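Local structure of ABC transporter substrate-binding protein-branched chain amino acid transport (Streptococcus pneumoniae, 4GNR) at residues E37-D45 against V290-G299; S154-F164 against A199-N207. The protein probably captures branched-chain amino acids such as isoleucine at the cell surface and hands them to an ABC transporter for uptake. One frame throughout, in Å; residues are numbered along the deposited sequence. Where two conformers were deposited one is given.

Contact 1: E37-D45 against V290-G299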
ATOM      1  N   GLU A  37      15.348   7.191  14.210  1.00  7.61           N
ATOM      2  CA  GLU A  37      16.549   7.749  13.591  1.00  8.06           C
ATOM      3  C   GLU A  37      16.580   9.261  13.662  1.00  7.69           C
ATOM      4  O   GLU A  37      17.606   9.858  13.995  1.00  8.82           O
ATOM      5  CB  GLU A  37      16.672   7.278  12.152  1.00  8.25           C
ATOM      6  CG  GLU A  37      16.950   5.788  12.048  1.00  9.44           C
ATOM      7  CD  GLU A  37      16.995   5.294  10.611  1.00 10.40           C
ATOM      8  OE1 GLU A  37      16.522   6.042   9.737  1.00 11.33           O
ATOM      9  OE2 GLU A  37      17.429   4.139  10.375  1.00 12.58           O
ATOM     10  N   ILE A  38      15.455   9.896  13.344  1.00  7.77           N
ATOM     11  CA  ILE A  38      15.380  11.357  13.400  1.00  7.69           C
ATOM     12  C   ILE A  38      15.650  11.825  14.829  1.00  8.07           C
ATOM     13  O   ILE A  38      16.407  12.785  15.059  1.00  8.98           O
ATOM     14  CB  ILE A  38      14.013  11.839  12.883  1.00  8.07           C
ATOM     15  CG1 ILE A  38      13.913  11.566  11.381  1.00  8.02           C
ATOM     16  CG2 ILE A  38      13.829  13.334  13.197  1.00  9.82           C
ATOM     17  CD1 ILE A  38      12.458  11.623  10.872  1.00  9.95           C
ATOM     18  N   ASN A  39      15.046  11.146  15.800  1.00  8.12           N
ATOM     19  CA  ASN A  39      15.258  11.502  17.213  1.00  9.22           C
ATOM     20  C   ASN A  39      16.703  11.358  17.646  1.00  9.80           C
ATOM     21  O   ASN A  39      17.245  12.219  18.345  1.00 11.27           O
ATOM     22  CB  ASN A  39      14.321  10.726  18.127  1.00  8.88           C
ATOM     23  CG  ASN A  39      12.934  11.342  18.175  1.00  8.85           C
ATOM     24  OD1 ASN A  39      12.755  12.509  17.839  1.00 10.25           O
ATOM     25  ND2 ASN A  39      11.964  10.581  18.659  1.00  9.75           N
ATOM     26  N   ALA A  40      17.341  10.283  17.206  1.00  9.45           N
ATOM     27  CA  ALA A  40      18.764  10.038  17.536  1.00 10.64           C
ATOM     28  C   ALA A  40      19.656  11.110  16.950  1.00 11.51           C
ATOM     29  O   ALA A  40      20.710  11.408  17.501  1.00 14.15           O
ATOM     30  CB  ALA A  40      19.197   8.692  17.046  1.00 11.06           C
ATOM     31  N   ALA A  41      19.244  11.670  15.822  1.00 11.25           N
ATOM     32  CA  ALA A  41      19.990  12.722  15.133  1.00 12.32           C
ATOM     33  C   ALA A  41      19.690  14.125  15.666  1.00 13.38           C
ATOM     34  O   ALA A  41      20.237  15.110  15.166  1.00 16.80           O
ATOM     35  CB  ALA A  41      19.752  12.644  13.639  1.00 13.16           C
ATOM     36  N   GLY A  42      18.845  14.232  16.682  1.00 13.73           N
ATOM     37  CA  GLY A  42      18.542  15.536  17.295  1.00 14.34           C
ATOM     38  C   GLY A  42      17.123  16.052  17.166  1.00 14.40           C
ATOM     39  O   GLY A  42      16.818  17.151  17.621  1.00 17.01           O
ATOM     40  N   GLY A  43      16.258  15.262  16.530  1.00 12.63           N
ATOM     41  CA  GLY A  43      14.868  15.675  16.368  1.00 12.96           C
ATOM     42  C   GLY A  43      14.636  16.686  15.261  1.00 13.37           C
ATOM     43  O   GLY A  43      15.399  16.761  14.312  1.00 14.84           O
ATOM     44  N   ILE A  44      13.590  17.479  15.375  0.50 13.95           N
ATOM     45  CA  ILE A  44      13.316  18.492  14.360  0.50 14.62           C
ATOM     46  C   ILE A  44      13.323  19.801  15.115  0.50 14.31           C
ATOM     47  O   ILE A  44      12.697  19.961  16.154  0.50 13.79           O
ATOM     48  CB  ILE A  44      12.051  18.234  13.585  0.50 14.46           C
ATOM     49  CG1 ILE A  44      12.225  16.970  12.728  0.50 14.15           C
ATOM     50  CG2 ILE A  44      11.747  19.408  12.663  0.50 14.00           C
ATOM     51  CD1 ILE A  44      13.275  17.062  11.599  0.50 14.64           C
ATOM     52  N   ASP A  45      14.096  20.717  14.579  1.00 14.89           N
ATOM     53  CA  ASP A  45      14.302  22.048  15.190  1.00 14.87           C
ATOM     54  C   ASP A  45      14.732  21.825  16.658  1.00 15.06           C
ATOM     55  O   ASP A  45      14.369  22.577  17.574  1.00 16.22           O
ATOM     56  CB  ASP A  45      13.067  22.956  15.131  1.00 15.07           C
ATOM     57  CG  ASP A  45      12.765  23.458  13.748  1.00 16.30           C
ATOM     58  OD1 ASP A  45      13.705  23.597  12.926  1.00 21.47           O
ATOM     59  OD2 ASP A  45      11.587  23.781  13.508  1.00 16.77           O
ATOM     60  N   VAL A 290       7.030   9.580   7.122  1.00  5.02           N
ATOM     61  CA  VAL A 290       7.524  10.248   8.336  1.00  5.13           C
ATOM     62  C   VAL A 290       8.549  11.325   7.980  1.00  5.40           C
ATOM     63  O   VAL A 290       8.507  12.422   8.521  1.00  5.86           O
ATOM     64  CB  VAL A 290       8.079   9.243   9.355  1.00  5.57           C
ATOM     65  CG1 VAL A 290       8.853   9.961  10.457  1.00  6.66           C
ATOM     66  CG2 VAL A 290       6.963   8.401   9.920  1.00  6.20           C
ATOM     67  N   HIS A 291       9.503  11.008   7.094  1.00  5.77           N
ATOM     68  CA  HIS A 291      10.485  12.021   6.696  1.00  6.03           C
ATOM     69  C   HIS A 291       9.823  13.220   6.026  1.00  5.90           C
ATOM     70  O   HIS A 291      10.259  14.360   6.233  1.00  6.86           O
ATOM     71  CB  HIS A 291      11.573  11.413   5.810  1.00  6.77           C
ATOM     72  CG  HIS A 291      12.632  10.745   6.590  1.00  7.51           C
ATOM     73  ND1 HIS A 291      13.635  11.482   7.173  1.00 12.67           N
ATOM     74  CD2 HIS A 291      12.847   9.461   6.933  1.00 10.29           C
ATOM     75  CE1 HIS A 291      14.445  10.680   7.831  1.00 12.69           C
ATOM     76  NE2 HIS A 291      14.000   9.445   7.699  1.00 10.59           N
ATOM     77  N   LEU A 292       8.815  12.989   5.201  1.00  5.75           N
ATOM     78  CA  LEU A 292       8.100  14.094   4.556  1.00  6.06           C
ATOM     79  C   LEU A 292       7.492  15.022   5.623  1.00  5.71           C
ATOM     80  O   LEU A 292       7.576  16.259   5.519  1.00  6.67           O
ATOM     81  CB  LEU A 292       6.994  13.550   3.638  1.00  5.84           C
ATOM     82  CG  LEU A 292       7.507  12.997   2.302  1.00  6.29           C
ATOM     83  CD1 LEU A 292       6.509  12.066   1.664  1.00  7.58           C
ATOM     84  CD2 LEU A 292       7.848  14.155   1.356  1.00  7.35           C
ATOM     85  N   VAL A 293       6.850  14.434   6.622  1.00  5.70           N
ATOM     86  CA  VAL A 293       6.234  15.207   7.720  1.00  5.88           C
ATOM     87  C   VAL A 293       7.308  15.922   8.544  1.00  6.39           C
ATOM     88  O   VAL A 293       7.149  17.105   8.870  1.00  6.85           O
ATOM     89  CB  VAL A 293       5.359  14.315   8.594  1.00  6.43           C
ATOM     90  CG1 VAL A 293       4.931  15.025   9.876  1.00  7.74           C
ATOM     91  CG2 VAL A 293       4.136  13.818   7.799  1.00  7.03           C
ATOM     92  N   ALA A 294       8.382  15.212   8.910  1.00  6.74           N
ATOM     93  CA  ALA A 294       9.438  15.803   9.726  1.00  7.23           C
ATOM     94  C   ALA A 294      10.077  16.989   9.007  1.00  7.42           C
ATOM     95  O   ALA A 294      10.335  18.027   9.618  1.00  8.62           O
ATOM     96  CB  ALA A 294      10.453  14.747  10.086  1.00  8.11           C
ATOM     97  N   ASN A 295      10.331  16.851   7.712  1.00  7.23           N
ATOM     98  CA  ASN A 295      10.897  17.944   6.959  1.00  7.84           C
ATOM     99  C   ASN A 295       9.923  19.133   6.938  1.00  7.41           C
ATOM    100  O   ASN A 295      10.338  20.283   7.087  1.00  8.40           O
ATOM    101  CB  ASN A 295      11.245  17.501   5.535  1.00  7.83           C
ATOM    102  CG  ASN A 295      12.441  16.596   5.475  1.00  8.67           C
ATOM    103  OD1 ASN A 295      13.183  16.418   6.443  1.00 10.40           O
ATOM    104  ND2 ASN A 295      12.628  15.997   4.327  1.00 10.98           N
ATOM    105  N   ALA A 296       8.641  18.845   6.724  1.00  7.01           N
ATOM    106  CA  ALA A 296       7.601  19.879   6.684  1.00  7.64           C
ATOM    107  C   ALA A 296       7.428  20.587   8.026  1.00  7.49           C
ATOM    108  O   ALA A 296       6.990  21.728   8.076  1.00  8.77           O
ATOM    109  CB  ALA A 296       6.292  19.284   6.209  1.00  7.83           C
ATOM    110  N   ALA A 297       7.764  19.900   9.101  1.00  7.62           N
ATOM    111  CA  ALA A 297       7.662  20.454  10.456  1.00  8.14           C
ATOM    112  C   ALA A 297       8.785  21.447  10.786  1.00  8.62           C
ATOM    113  O   ALA A 297       8.669  22.206  11.740  1.00  9.51           O
ATOM    114  CB  ALA A 297       7.604  19.365  11.483  1.00  9.14           C
ATOM    115  N   LYS A 298       9.870  21.409  10.022  0.50  8.82           N
ATOM    116  CA  LYS A 298      10.977  22.338  10.268  0.50 10.06           C
ATOM    117  C   LYS A 298      10.481  23.780  10.035  0.50 10.04           C
ATOM    118  O   LYS A 298      10.014  24.134   8.954  0.50 11.28           O
ATOM    119  CB  LYS A 298      12.186  22.004   9.403  0.50 10.82           C
ATOM    120  CG  LYS A 298      13.378  22.884   9.685  0.50 13.67           C
ATOM    121  CD  LYS A 298      14.568  22.542   8.805  0.50 16.30           C
ATOM    122  CE  LYS A 298      15.756  23.454   9.088  0.50 18.44           C
ATOM    123  NZ  LYS A 298      16.925  23.123   8.233  0.50 20.89           N
ATOM    124  N   GLY A 299      10.588  24.596  11.082  1.00 10.45           N
ATOM    125  CA  GLY A 299      10.133  25.982  11.060  1.00 11.23           C
ATOM    126  C   GLY A 299       8.617  26.149  11.114  1.00 11.07           C
ATOM    127  O   GLY A 299       8.129  27.263  11.061  1.00 13.72           O
TER
HETATM  128  O   HOH W   1      16.351   8.637   9.013  1.00 15.38           O
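I38 and I44 press on A294 from two successive points of one chain, I38 from the last turn of helix 21-40 and I44 from the loop behind it, where helix 281-297 packs beside them in one lobe of this periplasmic-binding-protein fold. The CD1 of I38 does most of the work on its side: it rests 3.8 Å from A294 CB, meets V290 CG1, and hangs over one face of the H291 ring in a CH-pi contact, 4.0 Å from the centroid and 21° off the normal. I38 CG1 lies beside its backbone N, trans to the carbonyl carbon (chi1 -68°), and the chain runs on extended to CD1, which takes the methyl out to the ring. I44, in the one of its two conformers described here, spreads CG1 and CD1 over A294, while its CG2 lies 3.6 Å from A294 O and close to K298 N.

One shell out, a Schellman motif ends helix 21-40, with G42 at positive phi, and turns the chain so as to bring I44 and D45 against helix 281-297. H291 is held at its rim too: a water in the ring plane bridges NE2 to E37 OE1, which also bonds Y287 OH. V290 is backed by A31, A34 and V35 of helix 21-40.

At the exposed end the contact becomes polar. K298, which also has two conformers, in one of them crosses the side chain of D45 at about a right angle. Beside it the syn lone pair of D45 OD2 receives G299 N at 2.7 Å, nearly straight at 172°.

Contact 2: S154-F164 against A199-N207. With ILE (isoleucine), chain B.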
ATOM      1  N   SER A 154     -15.045  -4.606  -1.811  0.50 15.88           N
ATOM      2  CA  SER A 154     -13.985  -3.617  -1.787  0.50 14.65           C
ATOM      3  C   SER A 154     -13.884  -2.541  -2.885  0.50 14.76           C
ATOM      4  O   SER A 154     -13.736  -2.864  -4.047  0.50 15.16           O
ATOM      5  CB  SER A 154     -12.689  -4.445  -1.853  0.50 14.42           C
ATOM      6  OG  SER A 154     -11.542  -3.643  -2.003  0.50  8.90           O
ATOM      7  N   ASP A 155     -13.937  -1.264  -2.508  1.00 14.01           N
ATOM      8  CA  ASP A 155     -13.789  -0.151  -3.522  1.00 14.56           C
ATOM      9  C   ASP A 155     -12.369  -0.193  -4.163  1.00 12.71           C
ATOM     10  O   ASP A 155     -12.167   0.185  -5.334  1.00 12.76           O
ATOM     11  CB  ASP A 155     -14.149   1.264  -3.003  1.00 16.02           C
ATOM     12  CG  ASP A 155     -15.639   1.486  -2.847  1.00 19.54           C
ATOM     13  OD1 ASP A 155     -16.430   0.636  -3.305  1.00 22.68           O
ATOM     14  OD2 ASP A 155     -16.008   2.543  -2.300  1.00 24.85           O
ATOM     15  N   TYR A 156     -11.387  -0.633  -3.375  1.00 12.82           N
ATOM     16  CA  TYR A 156     -10.016  -0.794  -3.844  1.00 11.36           C
ATOM     17  C   TYR A 156      -9.986  -1.801  -4.997  1.00 10.56           C
ATOM     18  O   TYR A 156      -9.515  -1.512  -6.113  1.00 10.07           O
ATOM     19  CB  TYR A 156      -9.148  -1.281  -2.665  1.00 11.18           C
ATOM     20  CG  TYR A 156      -7.831  -1.915  -3.073  1.00  9.94           C
ATOM     21  CD1 TYR A 156      -6.785  -1.137  -3.531  1.00  8.94           C
ATOM     22  CD2 TYR A 156      -7.632  -3.285  -2.985  1.00 10.79           C
ATOM     23  CE1 TYR A 156      -5.599  -1.684  -3.912  1.00  8.15           C
ATOM     24  CE2 TYR A 156      -6.443  -3.861  -3.377  1.00 10.27           C
ATOM     25  CZ  TYR A 156      -5.423  -3.055  -3.836  1.00  8.66           C
ATOM     26  OH  TYR A 156      -4.241  -3.643  -4.219  1.00  9.30           O
ATOM     27  N   ALA A 157     -10.502  -2.986  -4.703  1.00 10.59           N
ATOM     28  CA  ALA A 157     -10.486  -4.063  -5.682  1.00 10.57           C
ATOM     29  C   ALA A 157     -11.319  -3.699  -6.910  1.00 10.20           C
ATOM     30  O   ALA A 157     -10.930  -3.919  -8.056  1.00 10.17           O
ATOM     31  CB  ALA A 157     -10.944  -5.370  -5.053  1.00 11.44           C
ATOM     32  N   LYS A 158     -12.486  -3.128  -6.649  1.00 10.69           N
ATOM     33  CA  LYS A 158     -13.370  -2.721  -7.741  1.00 11.57           C
ATOM     34  C   LYS A 158     -12.760  -1.639  -8.634  1.00 10.29           C
ATOM     35  O   LYS A 158     -12.980  -1.643  -9.846  1.00 10.90           O
ATOM     36  CB  LYS A 158     -14.754  -2.345  -7.227  1.00 13.54           C
ATOM     37  CG  LYS A 158     -15.503  -3.592  -6.706  1.00 15.42           C
ATOM     38  CD  LYS A 158     -16.910  -3.385  -6.208  1.00 19.35           C
ATOM     39  CE  LYS A 158     -16.959  -2.559  -4.986  1.00 21.80           C
ATOM     40  NZ  LYS A 158     -18.362  -2.495  -4.486  1.00 24.77           N
ATOM     41  N   GLY A 159     -11.962  -0.753  -8.046  1.00 10.10           N
ATOM     42  CA  GLY A 159     -11.289   0.296  -8.823  1.00  9.93           C
ATOM     43  C   GLY A 159     -10.231  -0.287  -9.759  1.00  8.93           C
ATOM     44  O   GLY A 159     -10.120   0.101 -10.918  1.00  9.78           O
ATOM     45  N   ILE A 160      -9.437  -1.219  -9.249  1.00  8.37           N
ATOM     46  CA  ILE A 160      -8.439  -1.886 -10.084  1.00  7.83           C
ATOM     47  C   ILE A 160      -9.163  -2.663 -11.210  1.00  8.14           C
ATOM     48  O   ILE A 160      -8.789  -2.594 -12.376  1.00  8.43           O
ATOM     49  CB  ILE A 160      -7.532  -2.817  -9.257  1.00  7.72           C
ATOM     50  CG1 ILE A 160      -6.712  -2.000  -8.258  1.00  8.33           C
ATOM     51  CG2 ILE A 160      -6.645  -3.642 -10.195  1.00  8.81           C
ATOM     52  CD1 ILE A 160      -5.785  -2.842  -7.402  1.00 11.46           C
ATOM     53  N   ALA A 161     -10.211  -3.396 -10.843  1.00  8.57           N
ATOM     54  CA  ALA A 161     -10.960  -4.184 -11.834  1.00  9.16           C
ATOM     55  C   ALA A 161     -11.558  -3.286 -12.934  1.00  9.45           C
ATOM     56  O   ALA A 161     -11.498  -3.624 -14.126  1.00  9.99           O
ATOM     57  CB  ALA A 161     -12.036  -5.004 -11.161  1.00 10.17           C
ATOM     58  N   LYS A 162     -12.141  -2.156 -12.528  1.00  9.69           N
ATOM     59  CA  LYS A 162     -12.742  -1.218 -13.502  1.00 10.47           C
ATOM     60  C   LYS A 162     -11.699  -0.763 -14.526  1.00 10.18           C
ATOM     61  O   LYS A 162     -11.935  -0.769 -15.740  1.00 10.89           O
ATOM     62  CB  LYS A 162     -13.376  -0.021 -12.785  1.00 11.89           C
ATOM     63  CG  LYS A 162     -13.938   1.058 -13.701  1.00 14.22           C
ATOM     64  CD  LYS A 162     -14.499   2.233 -12.895  1.00 17.55           C
ATOM     65  CE  LYS A 162     -15.031   3.351 -13.777  1.00 22.18           C
ATOM     66  NZ  LYS A 162     -13.969   4.318 -14.147  1.00 26.67           N
ATOM     67  N   SER A 163     -10.538  -0.358 -14.023  1.00  9.64           N
ATOM     68  CA  SER A 163      -9.473   0.095 -14.902  1.00  9.77           C
ATOM     69  C   SER A 163      -8.953  -1.030 -15.809  1.00  9.23           C
ATOM     70  O   SER A 163      -8.688  -0.822 -17.005  1.00 10.09           O
ATOM     71  CB  SER A 163      -8.365   0.701 -14.063  1.00 10.33           C
ATOM     72  OG  SER A 163      -7.281   1.016 -14.904  1.00 11.48           O
ATOM     73  N   PHE A 164      -8.793  -2.214 -15.230  1.00  9.00           N
ATOM     74  CA  PHE A 164      -8.362  -3.356 -16.006  1.00  9.04           C
ATOM     75  C   PHE A 164      -9.329  -3.623 -17.174  1.00  9.57           C
ATOM     76  O   PHE A 164      -8.920  -3.789 -18.330  1.00 10.36           O
ATOM     77  CB  PHE A 164      -8.252  -4.612 -15.139  1.00  8.97           C
ATOM     78  CG  PHE A 164      -7.848  -5.821 -15.930  1.00  8.61           C
ATOM     79  CD1 PHE A 164      -6.512  -6.082 -16.195  1.00  9.25           C
ATOM     80  CD2 PHE A 164      -8.799  -6.667 -16.476  1.00  9.57           C
ATOM     81  CE1 PHE A 164      -6.134  -7.149 -16.970  1.00  9.91           C
ATOM     82  CE2 PHE A 164      -8.406  -7.748 -17.266  1.00 10.49           C
ATOM     83  CZ  PHE A 164      -7.068  -7.983 -17.502  1.00  9.78           C
ATOM     84  N   ALA A 199      -4.101 -16.301 -17.748  1.00 12.44           N
ATOM     85  CA  ALA A 199      -3.774 -15.679 -16.464  1.00 11.53           C
ATOM     86  C   ALA A 199      -5.050 -15.407 -15.700  1.00 10.67           C
ATOM     87  O   ALA A 199      -6.137 -15.331 -16.306  1.00 11.66           O
ATOM     88  CB  ALA A 199      -2.988 -14.362 -16.683  1.00 12.27           C
ATOM     89  N   ILE A 200      -4.890 -15.285 -14.383  1.00 10.80           N
ATOM     90  CA  ILE A 200      -5.988 -14.924 -13.498  1.00 10.32           C
ATOM     91  C   ILE A 200      -5.571 -13.611 -12.789  1.00  9.43           C
ATOM     92  O   ILE A 200      -4.526 -13.574 -12.165  1.00 10.79           O
ATOM     93  CB  ILE A 200      -6.284 -15.974 -12.413  1.00 10.75           C
ATOM     94  CG1 ILE A 200      -6.495 -17.361 -13.027  1.00 13.12           C
ATOM     95  CG2 ILE A 200      -7.500 -15.547 -11.614  1.00 12.26           C
ATOM     96  CD1 ILE A 200      -6.783 -18.443 -11.970  1.00 15.61           C
ATOM     97  N   VAL A 201      -6.360 -12.567 -12.958  1.00  8.64           N
ATOM     98  CA  VAL A 201      -6.119 -11.255 -12.332  1.00  8.02           C
ATOM     99  C   VAL A 201      -6.999 -11.204 -11.082  1.00  7.63           C
ATOM    100  O   VAL A 201      -8.208 -11.387 -11.194  1.00  8.36           O
ATOM    101  CB  VAL A 201      -6.431 -10.114 -13.311  1.00  8.61           C
ATOM    102  CG1 VAL A 201      -6.323  -8.777 -12.620  1.00  9.63           C
ATOM    103  CG2 VAL A 201      -5.470 -10.158 -14.507  1.00  9.87           C
ATOM    104  N   VAL A 202      -6.382 -10.954  -9.919  1.00  7.65           N
ATOM    105  CA  VAL A 202      -7.068 -10.995  -8.629  1.00  7.66           C
ATOM    106  C   VAL A 202      -6.883  -9.710  -7.820  1.00  7.95           C
ATOM    107  O   VAL A 202      -5.984  -9.601  -6.995  1.00  8.88           O
ATOM    108  CB  VAL A 202      -6.592 -12.212  -7.771  1.00  8.66           C
ATOM    109  CG1 VAL A 202      -7.394 -12.318  -6.457  1.00 10.15           C
ATOM    110  CG2 VAL A 202      -6.700 -13.532  -8.568  1.00 10.00           C
ATOM    111  N   PRO A 203      -7.757  -8.716  -8.043  1.00  7.72           N
ATOM    112  CA  PRO A 203      -7.734  -7.502  -7.239  1.00  8.24           C
ATOM    113  C   PRO A 203      -8.310  -7.855  -5.844  1.00  8.27           C
ATOM    114  O   PRO A 203      -9.445  -8.293  -5.709  1.00  9.61           O
ATOM    115  CB  PRO A 203      -8.645  -6.539  -8.015  1.00  9.14           C
ATOM    116  CG  PRO A 203      -8.718  -7.093  -9.385  1.00  9.00           C
ATOM    117  CD  PRO A 203      -8.696  -8.589  -9.171  1.00  8.19           C
ATOM    118  N   GLY A 204      -7.513  -7.586  -4.824  1.00  8.86           N
ATOM    119  CA  GLY A 204      -7.876  -7.905  -3.459  1.00  9.27           C
ATOM    120  C   GLY A 204      -6.683  -7.833  -2.528  1.00  7.48           C
ATOM    121  O   GLY A 204      -5.551  -7.538  -2.935  1.00  8.37           O
ATOM    122  N   TYR A 205      -6.997  -8.068  -1.259  1.00  6.95           N
ATOM    123  CA  TYR A 205      -6.052  -8.042  -0.143  1.00  6.74           C
ATOM    124  C   TYR A 205      -5.470  -9.435   0.159  1.00  6.90           C
ATOM    125  O   TYR A 205      -5.998 -10.449  -0.293  1.00  7.80           O
ATOM    126  CB  TYR A 205      -6.666  -7.396   1.080  1.00  6.82           C
ATOM    127  CG  TYR A 205      -7.076  -5.941   0.891  1.00  6.27           C
ATOM    128  CD1 TYR A 205      -6.180  -4.988   0.443  1.00  7.37           C
ATOM    129  CD2 TYR A 205      -8.330  -5.505   1.259  1.00  8.18           C
ATOM    130  CE1 TYR A 205      -6.544  -3.654   0.347  1.00  7.25           C
ATOM    131  CE2 TYR A 205      -8.682  -4.149   1.187  1.00  8.41           C
ATOM    132  CZ  TYR A 205      -7.786  -3.237   0.736  1.00  6.84           C
ATOM    133  OH  TYR A 205      -8.162  -1.910   0.681  1.00  7.79           O
ATOM    134  N   TYR A 206      -4.428  -9.457   0.990  1.00  6.67           N
ATOM    135  CA  TYR A 206      -3.663 -10.670   1.184  1.00  7.25           C
ATOM    136  C   TYR A 206      -4.405 -11.836   1.793  1.00  7.66           C
ATOM    137  O   TYR A 206      -4.112 -12.978   1.441  1.00  8.81           O
ATOM    138  CB  TYR A 206      -2.362 -10.406   1.989  1.00  7.73           C
ATOM    139  CG  TYR A 206      -2.602 -10.017   3.440  1.00  7.73           C
ATOM    140  CD1 TYR A 206      -2.706 -10.967   4.442  1.00  9.33           C
ATOM    141  CD2 TYR A 206      -2.723  -8.702   3.822  1.00  9.44           C
ATOM    142  CE1 TYR A 206      -2.919 -10.624   5.775  1.00 10.00           C
ATOM    143  CE2 TYR A 206      -2.943  -8.350   5.146  1.00 10.06           C
ATOM    144  CZ  TYR A 206      -3.048  -9.308   6.117  1.00  9.99           C
ATOM    145  OH  TYR A 206      -3.224  -8.896   7.420  1.00 12.29           O
ATOM    146  N   ASN A 207      -5.325 -11.594   2.716  1.00  7.63           N
ATOM    147  CA  ASN A 207      -6.016 -12.716   3.364  1.00  9.29           C
ATOM    148  C   ASN A 207      -6.759 -13.556   2.375  1.00  9.23           C
ATOM    149  O   ASN A 207      -6.774 -14.775   2.469  1.00 13.01           O
ATOM    150  CB  ASN A 207      -6.870 -12.290   4.553  1.00  9.95           C
ATOM    151  CG  ASN A 207      -6.081 -12.286   5.853  1.00 10.73           C
ATOM    152  OD1 ASN A 207      -5.370 -13.250   6.147  1.00 13.70           O
ATOM    153  ND2 ASN A 207      -6.250 -11.253   6.659  1.00 12.36           N
TER
HETATM  154  N   ILE B 401      -3.436   0.288  -1.731  1.00  6.27           N
HETATM  155  CA  ILE B 401      -4.330  -0.479  -0.819  1.00  6.07           C
HETATM  156  C   ILE B 401      -5.449   0.435  -0.333  1.00  5.74           C
HETATM  157  O   ILE B 401      -6.318  -0.045   0.426  1.00  6.70           O
HETATM  158  CB  ILE B 401      -3.557  -1.292   0.263  1.00  9.23           C
HETATM  159  CG1 ILE B 401      -2.502  -0.445   0.937  1.00  9.21           C
HETATM  160  CG2 ILE B 401      -2.831  -2.647  -0.275  1.00  8.24           C
HETATM  161  CD1 ILE B 401      -1.797  -1.183   2.053  1.00  7.90           C
HETATM  162  OXT ILE B 401      -5.462   1.611  -0.751  1.00  6.80           O
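Y156 and Y205 meet beside the bound isoleucine, and P203 packs against A157 and I160 of helix 155-167, where that helix covers the end of strand 199-201 in the parallel part of the mixed seven-stranded sheet, a Rossmann-like arrangement used by periplasmic binding proteins. One dense part centres on P203. Its CB lies 3.5 Å from A157 O and against I160 CB, and CG reaches I160 CG2; A157 CB in turn sits 3.3 Å from P203 O. Helix and turn here come close enough for backbone carbonyls to join the apolar packing. Deeper along the strand, V201 meets F164 from the opposite direction, with CG1 over a face of the phenyl ring and CG2 3.9 Å from CE1. V201 also pairs through its backbone with V147 and Y149 of strand 145-151.

The pocket end is equally tight, though with little stacking. The rings of Y156 and Y205 are almost parallel, 3° apart, yet slid so far that they barely overlap, with centroids 4.8 Å apart. Y156 CD2 meets Y205 CE1 and Y156 CB meets Y205 OH, both at 3.5 Å. The chi1 of 161° sends the Y156 ring trans to its backbone N and beside the carbonyl carbon, where CE1 also comes up to the ligand CA. G204 O lies in the plane of that ring, at its edge, and the distant hydroxyl of Y156 bonds D229 and G230, fixing the ring from its far end.

The loose side is the outer face of the helix: exposed D155 and partly exposed K158 point away from 199-207 toward solvent, linked by just a long salt bridge. In one of its two conformers, S154 OG at the N-cap accepts A157 N. Y205 OH gives its hydrogen to the isoleucine carboxylate oxygen O, 2.6 Å away in the plane of the tyrosine ring.

In the fold
The two contacts lie on opposite sides of the chain's centre, their own centres 36 Å apart and their nearest atoms about 19 Å. Along the sequence, 154-164 and 199-207 both fall between the two halves of contact 1: after helix 21-40 the chain completes the five-stranded sheet, crosses to build the lobe of contact 2 around the seven-stranded one, and returns with helix 281-297. Such crossing between lobes is usual in these binding proteins. Isoleucine sits between the lobes, bound by S85, S106 and T108 alongside Y205 and D229, consistent with closure of the lobes on the amino acid as in this family; contact 2 reaches into the pocket, contact 1 stands far from it.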